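Local structure of 3-hydroxyacyl-CoA dehydrogenase type-2 (Mycobacterium avium, 3PPI) at residues 28-40 / 50-63; 133-145 / 185-197. The protein probably oxidises 3-hydroxyacyl-CoA and related 2-methyl-3-hydroxyacyl-CoA substrates with NAD, as a member of the short-chain dehydrogenase/reductase family. All coordinates share one frame; numbering follows the deposited sequence.

Contact 1. Residues 28-40 / 50-63. With MG (magnesium ion), chain F.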
loop_
_atom_site.group_PDB
_atom_site.type_symbol
_atom_site.label_atom_id
_atom_site.label_comp_id
_atom_site.label_asym_id
_atom_site.label_seq_id
_atom_site.Cartn_x
_atom_site.Cartn_y
_atom_site.Cartn_z
ATOM N N PHE A 28 25.606 10.083 17.554
ATOM C CA PHE A 28 25.752 11.500 17.217
ATOM C C PHE A 28 27.089 12.141 17.588
ATOM O O PHE A 28 27.330 13.291 17.225
ATOM C CB PHE A 28 24.621 12.309 17.846
ATOM C CG PHE A 28 23.236 11.991 17.302
ATOM C CD1 PHE A 28 23.043 11.239 16.144
ATOM C CD2 PHE A 28 22.120 12.500 17.943
ATOM C CE1 PHE A 28 21.749 10.982 15.660
ATOM C CE2 PHE A 28 20.834 12.256 17.467
ATOM C CZ PHE A 28 20.651 11.498 16.323
ATOM N N GLU A 29 27.955 11.412 18.287
ATOM C CA GLU A 29 29.241 11.962 18.724
ATOM C C GLU A 29 30.061 12.435 17.519
ATOM O O GLU A 29 30.275 11.695 16.562
ATOM C CB GLU A 29 30.030 10.937 19.556
ATOM N N GLY A 30 30.450 13.699 17.549
ATOM C CA GLY A 30 31.297 14.284 16.507
ATOM C C GLY A 30 30.578 14.578 15.197
ATOM O O GLY A 30 31.201 15.008 14.240
ATOM N N ALA A 31 29.269 14.384 15.162
ATOM C CA ALA A 31 28.518 14.465 13.902
ATOM C C ALA A 31 27.717 15.761 13.770
ATOM O O ALA A 31 27.450 16.458 14.758
ATOM C CB ALA A 31 27.589 13.262 13.768
ATOM N N SER A 32 27.343 16.064 12.528
ATOM C CA SER A 32 26.480 17.193 12.220
ATOM C C SER A 32 25.349 16.792 11.274
ATOM O O SER A 32 25.393 15.731 10.627
ATOM C CB SER A 32 27.285 18.340 11.618
ATOM O OG SER A 32 27.983 17.909 10.466
ATOM N N ALA A 33 24.351 17.669 11.205
ATOM C CA ALA A 33 23.127 17.436 10.459
ATOM C C ALA A 33 22.690 18.729 9.774
ATOM O O ALA A 33 23.003 19.831 10.246
ATOM C CB ALA A 33 22.051 16.958 11.389
ATOM N N ILE A 34 21.984 18.586 8.659
ATOM C CA ILE A 34 21.327 19.712 7.975
ATOM C C ILE A 34 19.819 19.479 8.026
ATOM O O ILE A 34 19.345 18.379 7.719
ATOM C CB ILE A 34 21.753 19.810 6.484
ATOM C CG1 ILE A 34 23.211 20.243 6.348
ATOM C CG2 ILE A 34 20.863 20.806 5.713
ATOM C CD1 ILE A 34 23.801 19.891 4.990
ATOM N N VAL A 35 19.060 20.497 8.405
ATOM C CA VAL A 35 17.606 20.409 8.338
ATOM C C VAL A 35 17.092 21.445 7.367
ATOM O O VAL A 35 17.236 22.652 7.621
ATOM C CB VAL A 35 16.953 20.616 9.723
ATOM C CG1 VAL A 35 15.439 20.521 9.626
ATOM C CG2 VAL A 35 17.489 19.581 10.735
ATOM N N SER A 36 16.532 20.993 6.242
ATOM C CA SER A 36 15.884 21.916 5.305
ATOM C C SER A 36 14.543 22.335 5.899
ATOM O O SER A 36 13.906 21.570 6.606
ATOM C CB SER A 36 15.760 21.330 3.878
ATOM O OG SER A 36 14.691 20.411 3.738
ATOM N N GLY A 37 14.134 23.574 5.644
ATOM C CA GLY A 37 13.006 24.178 6.355
ATOM C C GLY A 37 13.238 24.346 7.850
ATOM O O GLY A 37 12.282 24.384 8.634
ATOM N N GLY A 38 14.500 24.484 8.253
ATOM C CA GLY A 38 14.860 24.460 9.668
ATOM C C GLY A 38 14.457 25.685 10.475
ATOM O O GLY A 38 14.486 25.642 11.692
ATOM N N ALA A 39 14.063 26.765 9.803
ATOM C CA ALA A 39 13.770 28.040 10.464
ATOM C C ALA A 39 12.413 28.092 11.146
ATOM O O ALA A 39 12.196 28.959 11.967
ATOM C CB ALA A 39 13.875 29.205 9.481
ATOM N N GLY A 40 11.501 27.190 10.814
ATOM C CA GLY A 40 10.197 27.175 11.472
ATOM C C GLY A 40 9.471 25.847 11.384
ATOM O O GLY A 40 9.906 24.944 10.698
ATOM N N LEU A 50 17.542 17.731 17.474
ATOM C CA LEU A 50 18.846 17.184 17.098
ATOM C C LEU A 50 19.986 17.927 17.813
ATOM O O LEU A 50 20.955 17.309 18.238
ATOM C CB LEU A 50 19.033 17.210 15.590
ATOM C CG LEU A 50 18.100 16.333 14.752
ATOM C CD1 LEU A 50 18.529 16.413 13.255
ATOM C CD2 LEU A 50 18.075 14.892 15.251
ATOM N N HIS A 51 19.840 19.241 17.973
ATOM C CA HIS A 51 20.806 20.049 18.704
ATOM C C HIS A 51 20.886 19.619 20.183
ATOM O O HIS A 51 21.978 19.418 20.717
ATOM C CB HIS A 51 20.444 21.536 18.576
ATOM C CG HIS A 51 21.336 22.438 19.369
ATOM N ND1 HIS A 51 21.042 22.831 20.656
ATOM C CD2 HIS A 51 22.526 23.004 19.066
ATOM C CE1 HIS A 51 22.007 23.612 21.107
ATOM N NE2 HIS A 51 22.917 23.736 20.159
ATOM N N ALA A 52 19.731 19.462 20.833
ATOM C CA ALA A 52 19.684 18.967 22.212
ATOM C C ALA A 52 20.273 17.554 22.357
ATOM O O ALA A 52 20.832 17.225 23.394
ATOM C CB ALA A 52 18.264 18.988 22.740
ATOM N N ASP A 53 20.158 16.733 21.311
ATOM C CA ASP A 53 20.732 15.377 21.338
ATOM C C ASP A 53 22.234 15.312 21.064
ATOM O O ASP A 53 22.805 14.215 21.035
ATOM C CB ASP A 53 20.022 14.467 20.337
ATOM C CG ASP A 53 18.622 14.089 20.777
ATOM O OD1 ASP A 53 18.253 14.397 21.931
ATOM O OD2 ASP A 53 17.888 13.489 19.956
ATOM N N GLY A 54 22.860 16.455 20.824
ATOM C CA GLY A 54 24.317 16.518 20.725
ATOM C C GLY A 54 24.878 16.740 19.332
ATOM O O GLY A 54 26.090 16.789 19.170
ATOM N N LEU A 55 24.014 16.875 18.323
ATOM C CA LEU A 55 24.483 17.139 16.946
ATOM C C LEU A 55 24.767 18.623 16.719
ATOM O O LEU A 55 24.104 19.479 17.289
ATOM C CB LEU A 55 23.451 16.673 15.907
ATOM C CG LEU A 55 23.395 15.166 15.650
ATOM C CD1 LEU A 55 22.105 14.797 14.917
ATOM C CD2 LEU A 55 24.622 14.703 14.868
ATOM N N GLY A 56 25.758 18.915 15.884
ATOM C CA GLY A 56 25.889 20.243 15.290
ATOM C C GLY A 56 24.837 20.282 14.193
ATOM O O GLY A 56 24.654 19.284 13.497
ATOM N N VAL A 57 24.130 21.404 14.048
ATOM C CA VAL A 57 23.016 21.498 13.107
ATOM C C VAL A 57 23.077 22.740 12.226
ATOM O O VAL A 57 23.328 23.855 12.706
ATOM C CB VAL A 57 21.669 21.484 13.836
ATOM C CG1 VAL A 57 20.525 21.467 12.829
ATOM C CG2 VAL A 57 21.563 20.267 14.742
ATOM N N VAL A 58 22.858 22.541 10.928
ATOM C CA VAL A 58 22.715 23.640 9.998
ATOM C C VAL A 58 21.236 23.847 9.726
ATOM O O VAL A 58 20.527 22.915 9.342
ATOM C CB VAL A 58 23.459 23.377 8.703
ATOM C CG1 VAL A 58 23.070 24.412 7.631
ATOM C CG2 VAL A 58 24.953 23.392 8.971
ATOM N N ILE A 59 20.773 25.063 10.000
ATOM C CA ILE A 59 19.421 25.483 9.707
ATOM C C ILE A 59 19.443 25.981 8.261
ATOM O O ILE A 59 19.961 27.057 7.992
ATOM C CB ILE A 59 18.970 26.621 10.659
ATOM C CG1 ILE A 59 18.893 26.120 12.097
ATOM C CG2 ILE A 59 17.631 27.200 10.224
ATOM C CD1 ILE A 59 19.348 27.178 13.154
ATOM N N ALA A 60 18.938 25.166 7.345
ATOM C CA ALA A 60 18.934 25.458 5.918
ATOM C C ALA A 60 17.557 25.953 5.529
ATOM O O ALA A 60 16.606 25.170 5.441
ATOM C CB ALA A 60 19.291 24.211 5.108
ATOM N N ASP A 61 17.443 27.252 5.296
ATOM C CA ASP A 61 16.150 27.863 5.044
ATOM C C ASP A 61 16.341 29.193 4.300
ATOM O O ASP A 61 17.441 29.738 4.286
ATOM C CB ASP A 61 15.441 28.098 6.381
ATOM C CG ASP A 61 13.947 28.064 6.262
ATOM O OD1 ASP A 61 13.426 28.785 5.380
ATOM O OD2 ASP A 61 13.291 27.314 7.039
ATOM N N LEU A 62 15.278 29.690 3.668
ATOM C CA LEU A 62 15.291 31.015 3.050
ATOM C C LEU A 62 14.794 32.099 4.016
ATOM O O LEU A 62 15.030 33.279 3.785
ATOM C CB LEU A 62 14.467 31.030 1.759
ATOM C CG LEU A 62 15.084 30.347 0.531
ATOM C CD1 LEU A 62 14.086 30.367 -0.623
ATOM C CD2 LEU A 62 16.410 31.025 0.139
ATOM N N ALA A 63 14.106 31.698 5.087
ATOM C CA ALA A 63 13.646 32.637 6.126
ATOM C C ALA A 63 14.815 33.109 6.988
ATOM O O ALA A 63 15.090 32.534 8.054
ATOM C CB ALA A 63 12.559 31.978 6.998
HETATM MG MG MG F . 9.936 25.297 8.093
HETATM O O HOH W 1 28.456 16.625 17.291
HETATM O O HOH W 2 9.611 22.894 8.300
HETATM O O HOH W 3 10.703 27.512 7.466
HETATM O O HOH W 4 9.696 25.204 5.839
#

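Contact 2. Residues 133-145 / 185-197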
loop_
_atom_site.group_PDB
_atom_site.type_symbol
_atom_site.label_atom_id
_atom_site.label_comp_id
_atom_site.label_asym_id
_atom_site.label_seq_id
_atom_site.Cartn_x
_atom_site.Cartn_y
_atom_site.Cartn_z
ATOM N N PHE A 133 1.434 23.492 -11.100
ATOM C CA PHE A 133 1.845 22.116 -10.887
ATOM C C PHE A 133 3.373 21.979 -10.842
ATOM O O PHE A 133 3.925 21.441 -9.889
ATOM C CB PHE A 133 1.271 21.219 -11.996
ATOM C CG PHE A 133 1.537 19.744 -11.801
ATOM C CD1 PHE A 133 0.684 18.971 -11.052
ATOM C CD2 PHE A 133 2.606 19.122 -12.442
ATOM C CE1 PHE A 133 0.916 17.633 -10.878
ATOM C CE2 PHE A 133 2.844 17.781 -12.278
ATOM C CZ PHE A 133 1.998 17.021 -11.497
ATOM N N THR A 134 4.063 22.457 -11.875
ATOM C CA THR A 134 5.528 22.280 -11.947
ATOM C C THR A 134 6.265 22.983 -10.818
ATOM O O THR A 134 7.251 22.454 -10.335
ATOM C CB THR A 134 6.117 22.716 -13.288
ATOM O OG1 THR A 134 5.788 24.072 -13.505
ATOM C CG2 THR A 134 5.546 21.881 -14.430
ATOM N N LYS A 135 5.784 24.147 -10.381
ATOM C CA LYS A 135 6.352 24.803 -9.198
ATOM C C LYS A 135 6.307 23.916 -7.953
ATOM O O LYS A 135 7.268 23.881 -7.178
ATOM C CB LYS A 135 5.622 26.120 -8.891
ATOM N N THR A 136 5.184 23.223 -7.760
ATOM C CA THR A 136 4.994 22.332 -6.630
ATOM C C THR A 136 5.905 21.116 -6.713
ATOM O O THR A 136 6.568 20.748 -5.724
ATOM C CB THR A 136 3.518 21.912 -6.520
ATOM O OG1 THR A 136 2.736 23.101 -6.357
ATOM C CG2 THR A 136 3.292 20.950 -5.341
ATOM N N ILE A 137 5.950 20.495 -7.887
ATOM C CA ILE A 137 6.890 19.405 -8.128
ATOM C C ILE A 137 8.338 19.887 -7.893
ATOM O O ILE A 137 9.126 19.177 -7.267
ATOM C CB ILE A 137 6.793 18.846 -9.574
ATOM C CG1 ILE A 137 5.403 18.256 -9.884
ATOM C CG2 ILE A 137 7.904 17.810 -9.852
ATOM C CD1 ILE A 137 4.781 17.401 -8.821
ATOM N N ASP A 138 8.685 21.065 -8.417
ATOM C CA ASP A 138 10.044 21.606 -8.263
ATOM C C ASP A 138 10.465 21.754 -6.790
ATOM O O ASP A 138 11.549 21.335 -6.418
ATOM C CB ASP A 138 10.206 22.970 -8.939
ATOM C CG ASP A 138 10.264 22.893 -10.470
ATOM O OD1 ASP A 138 10.545 21.827 -11.061
ATOM O OD2 ASP A 138 10.013 23.939 -11.094
ATOM N N LEU A 139 9.594 22.317 -5.961
ATOM C CA LEU A 139 9.923 22.585 -4.568
ATOM C C LEU A 139 9.985 21.292 -3.738
ATOM O O LEU A 139 10.965 21.062 -3.021
ATOM C CB LEU A 139 8.894 23.541 -3.945
ATOM C CG LEU A 139 9.119 23.939 -2.478
ATOM C CD1 LEU A 139 10.510 24.570 -2.321
ATOM C CD2 LEU A 139 8.038 24.905 -1.975
ATOM N N TYR A 140 8.946 20.454 -3.839
ATOM C CA TYR A 140 8.773 19.318 -2.927
ATOM C C TYR A 140 9.435 18.024 -3.380
ATOM O O TYR A 140 9.883 17.227 -2.532
ATOM C CB TYR A 140 7.283 19.078 -2.618
ATOM C CG TYR A 140 6.683 20.239 -1.902
ATOM C CD1 TYR A 140 7.053 20.526 -0.595
ATOM C CD2 TYR A 140 5.794 21.107 -2.544
ATOM C CE1 TYR A 140 6.537 21.642 0.069
ATOM C CE2 TYR A 140 5.273 22.200 -1.893
ATOM C CZ TYR A 140 5.645 22.463 -0.579
ATOM O OH TYR A 140 5.166 23.571 0.080
ATOM N N LEU A 141 9.478 17.796 -4.698
ATOM C CA LEU A 141 10.104 16.593 -5.243
ATOM C C LEU A 141 11.531 16.901 -5.722
ATOM O O LEU A 141 12.495 16.355 -5.174
ATOM C CB LEU A 141 9.250 15.983 -6.356
ATOM C CG LEU A 141 9.764 14.697 -7.001
ATOM C CD1 LEU A 141 10.184 13.653 -5.928
ATOM C CD2 LEU A 141 8.698 14.134 -7.938
ATOM N N ASN A 142 11.689 17.760 -6.731
ATOM C CA ASN A 142 13.044 18.092 -7.226
ATOM C C ASN A 142 13.934 18.644 -6.101
ATOM O O ASN A 142 15.089 18.255 -5.977
ATOM C CB ASN A 142 13.038 19.072 -8.428
ATOM C CG ASN A 142 12.374 18.487 -9.670
ATOM O OD1 ASN A 142 11.975 17.358 -9.669
ATOM N ND2 ASN A 142 12.241 19.278 -10.720
ATOM N N GLY A 143 13.387 19.529 -5.272
ATOM C CA GLY A 143 14.137 20.075 -4.143
ATOM C C GLY A 143 14.617 18.996 -3.178
ATOM O O GLY A 143 15.765 19.013 -2.724
ATOM N N THR A 144 13.755 18.040 -2.887
ATOM C CA THR A 144 14.131 16.910 -2.030
ATOM C C THR A 144 15.252 16.105 -2.665
ATOM O O THR A 144 16.232 15.769 -1.981
ATOM C CB THR A 144 12.934 16.010 -1.718
ATOM O OG1 THR A 144 12.014 16.757 -0.917
ATOM C CG2 THR A 144 13.357 14.721 -0.952
ATOM N N TYR A 145 15.132 15.810 -3.956
ATOM C CA TYR A 145 16.151 15.005 -4.635
ATOM C C TYR A 145 17.487 15.736 -4.666
ATOM O O TYR A 145 18.534 15.121 -4.462
ATOM C CB TYR A 145 15.724 14.607 -6.033
ATOM C CG TYR A 145 16.575 13.508 -6.635
ATOM C CD1 TYR A 145 16.409 12.194 -6.236
ATOM C CD2 TYR A 145 17.571 13.791 -7.555
ATOM C CE1 TYR A 145 17.187 11.171 -6.767
ATOM C CE2 TYR A 145 18.363 12.775 -8.104
ATOM C CZ TYR A 145 18.157 11.470 -7.710
ATOM O OH TYR A 145 18.907 10.446 -8.234
ATOM N N THR A 185 -4.050 17.995 -6.433
ATOM C CA THR A 185 -3.336 17.036 -7.270
ATOM C C THR A 185 -1.830 17.341 -7.383
ATOM O O THR A 185 -1.033 16.400 -7.451
ATOM C CB THR A 185 -3.944 16.927 -8.689
ATOM O OG1 THR A 185 -4.008 18.226 -9.294
ATOM C CG2 THR A 185 -5.372 16.298 -8.632
ATOM N N ALA A 186 -1.434 18.621 -7.397
ATOM C CA ALA A 186 -0.007 18.977 -7.495
ATOM C C ALA A 186 0.764 18.480 -6.267
ATOM O O ALA A 186 1.774 17.775 -6.389
ATOM C CB ALA A 186 0.173 20.461 -7.664
ATOM N N TYR A 187 0.245 18.806 -5.086
ATOM C CA TYR A 187 0.873 18.387 -3.811
ATOM C C TYR A 187 0.878 16.861 -3.665
ATOM O O TYR A 187 1.873 16.273 -3.251
ATOM C CB TYR A 187 0.139 19.044 -2.635
ATOM C CG TYR A 187 0.789 18.885 -1.276
ATOM C CD1 TYR A 187 1.862 19.685 -0.913
ATOM C CD2 TYR A 187 0.292 17.978 -0.341
ATOM C CE1 TYR A 187 2.453 19.578 0.322
ATOM C CE2 TYR A 187 0.874 17.856 0.922
ATOM C CZ TYR A 187 1.954 18.668 1.251
ATOM O OH TYR A 187 2.571 18.595 2.483
ATOM N N ALA A 188 -0.216 16.225 -4.055
ATOM C CA ALA A 188 -0.347 14.782 -3.978
ATOM C C ALA A 188 0.700 14.072 -4.844
ATOM O O ALA A 188 1.375 13.121 -4.400
ATOM C CB ALA A 188 -1.782 14.358 -4.413
ATOM N N ALA A 189 0.839 14.541 -6.076
ATOM C CA ALA A 189 1.847 14.006 -7.013
ATOM C C ALA A 189 3.278 14.166 -6.477
ATOM O O ALA A 189 4.064 13.209 -6.459
ATOM C CB ALA A 189 1.692 14.689 -8.375
ATOM N N ALA A 190 3.587 15.357 -5.994
ATOM C CA ALA A 190 4.928 15.665 -5.491
ATOM C C ALA A 190 5.275 14.783 -4.301
ATOM O O ALA A 190 6.342 14.183 -4.243
ATOM C CB ALA A 190 5.016 17.120 -5.110
ATOM N N LYS A 191 4.346 14.655 -3.381
ATOM C CA LYS A 191 4.593 13.887 -2.162
ATOM C C LYS A 191 4.588 12.380 -2.398
ATOM O O LYS A 191 5.348 11.637 -1.750
ATOM C CB LYS A 191 3.576 14.326 -1.113
ATOM C CG LYS A 191 3.768 15.818 -0.685
ATOM C CD LYS A 191 5.171 16.071 -0.103
ATOM C CE LYS A 191 5.246 17.335 0.835
ATOM N NZ LYS A 191 6.522 17.378 1.650
ATOM N N ALA A 192 3.763 11.921 -3.337
ATOM C CA ALA A 192 3.828 10.526 -3.802
ATOM C C ALA A 192 5.189 10.208 -4.431
ATOM O O ALA A 192 5.765 9.119 -4.224
ATOM C CB ALA A 192 2.658 10.210 -4.765
ATOM N N GLY A 193 5.726 11.164 -5.177
ATOM C CA GLY A 193 7.075 11.033 -5.722
ATOM C C GLY A 193 8.105 10.812 -4.618
ATOM O O GLY A 193 8.959 9.935 -4.734
ATOM N N VAL A 194 8.033 11.596 -3.544
ATOM C CA VAL A 194 8.926 11.412 -2.385
ATOM C C VAL A 194 8.751 10.040 -1.705
ATOM O O VAL A 194 9.726 9.325 -1.397
ATOM C CB VAL A 194 8.742 12.557 -1.348
ATOM C CG1 VAL A 194 9.575 12.290 -0.085
ATOM C CG2 VAL A 194 9.182 13.889 -1.966
ATOM N N ILE A 195 7.504 9.652 -1.514
ATOM C CA ILE A 195 7.215 8.339 -0.979
ATOM C C ILE A 195 7.905 7.248 -1.808
ATOM O O ILE A 195 8.633 6.431 -1.247
ATOM C CB ILE A 195 5.699 8.085 -0.897
ATOM C CG1 ILE A 195 5.102 8.924 0.250
ATOM C CG2 ILE A 195 5.402 6.568 -0.765
ATOM C CD1 ILE A 195 3.585 8.938 0.279
ATOM N N GLY A 196 7.723 7.261 -3.123
ATOM C CA GLY A 196 8.310 6.225 -4.000
ATOM C C GLY A 196 9.837 6.269 -4.100
ATOM O O GLY A 196 10.513 5.259 -4.306
ATOM N N LEU A 197 10.380 7.458 -3.944
ATOM C CA LEU A 197 11.821 7.659 -3.940
ATOM C C LEU A 197 12.489 6.911 -2.767
ATOM O O LEU A 197 13.636 6.486 -2.879
ATOM C CB LEU A 197 12.116 9.160 -3.838
ATOM C CG LEU A 197 13.560 9.615 -3.677
ATOM C CD1 LEU A 197 14.401 9.060 -4.831
ATOM C CD2 LEU A 197 13.598 11.139 -3.612
HETATM O O HOH W 5 8.791 17.608 0.132
#

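Contact 1. Residues 28-40 / 50-63
A single carboxylate oxygen, Asp61 OD2, grips the glycine-rich turn after strand 31-36 and at the same time reaches into the water shell of a magnesium ion. Asp61 OD2 accepts Ala39 N at 2.9 Å, on the anti side and 27° out of the carboxylate plane, and also takes a proton from a water that is a ligand of the metal. Gly37 O coordinates the magnesium directly, at 2.6 Å, whereas the aspartate meets it only through this water. With CG roughly anti to the backbone N (chi1 -151°), the carboxylate is swung toward the turn; Asp61 OD1 then receives Ala63 N at 3.0 Å, an Asx turn that fixes its rotation. At the far end of the strands Leu55 CD1 stands 3.6 Å above the centroid of the Phe28 ring, a CH-pi contact only 2° off the ring normal, while Asp53 O lies at the ring edge. The other branch, Leu55 CD2, packs 3.5 Å from Ala31 CB. Between these ends the strands pair in parallel, with Ala33 bonded through N to Gly56 O and through O to Val58 N. Val35, Val57 and Ile59 face helix 41-52; Ile34 and Val58 turn to helix 88-98. Strand 31-36, helix 41-52 and strand 56-61 form the right-handed beta-alpha-beta unit of a Rossmann fold, and Asp61 ends the second strand, where NAD-dependent relatives commonly carry an acidic residue for the adenosine ribose.

Contact 2. Residues 133-145 / 185-197
Tyr140 meets helix 185-197 through its CB, which rests 3.9 Å from Ala190 CB, and its ring then slants away from that helix toward Gly112. CG sits beside the backbone N (chi1 -63°), which turns the ring back toward the Tyr187 end of the neighbouring helix. Tyr140 CD1 passes 3.9 Å from Lys191 NZ, approached obliquely. Farther round the ring, CE2 lies closest to Tyr187, whose edge is directed at the Tyr140 face in a T-shaped pair, centroids 5.6 Å apart and planes at 78°. Leu139 CG covers the opposite face, and the tip, OH, is bonded to Gly112 O. Tyr140 O receives Thr144 OG1 at 2.7 Å. A water lies 2.9 Å from Tyr140 O, placed to donate to it, though it has other acceptors in reach; this water accepts from Lys191 NZ at 2.7 Å. The lysine is further held by Thr172 O, and its CG lies over one face of Tyr187. Tyr187 and Lys191 have the spacing of the YxxxK motif of short-chain dehydrogenases/reductases; a water between the lysine and a carbonyl of the facing helix is consistent with the proton relay described for classical members. The wider pi-type turn at 138-142, where Ile137 O takes both Leu141 N and Asn142 N, falls at this carbonyl. Elsewhere the nearly parallel helices, 13° apart, meet through small residues. Ile137 CD1 approaches Ala190 CB at 3.7 Å, Phe133 lies against Ala186 and Ala189, and Leu141 CD1 settles by Gly193 and Val194. Beyond them Leu197 CD1 lies at the edge of the Tyr145 ring, 4.0 Å from its CD1, while Tyr145 stacks on Phe133 of the second subunit and bonds through OH to Thr185 of that subunit.

Both contacts are largely buried, but by different neighbours. Contact 1 lies wholly within one subunit, in one half of a parallel sheet flanked by helices, with strand 56-61 next to the edge strand 78-82, whereas the helices of contact 2 are partly enclosed by a second subunit. They share no helix or strand and sit on opposite sides of the chain's centre, about 23 Å apart between centres. Contact 1 is knit by backbone hydrogen bonds and closes on a polar turn with a metal; contact 2 has no direct hydrogen bond between its segments and relies on alanine-rich packing, aromatic rings and one bridging water. His111 links them, bonded to Ser36 OG and to Leu139 O.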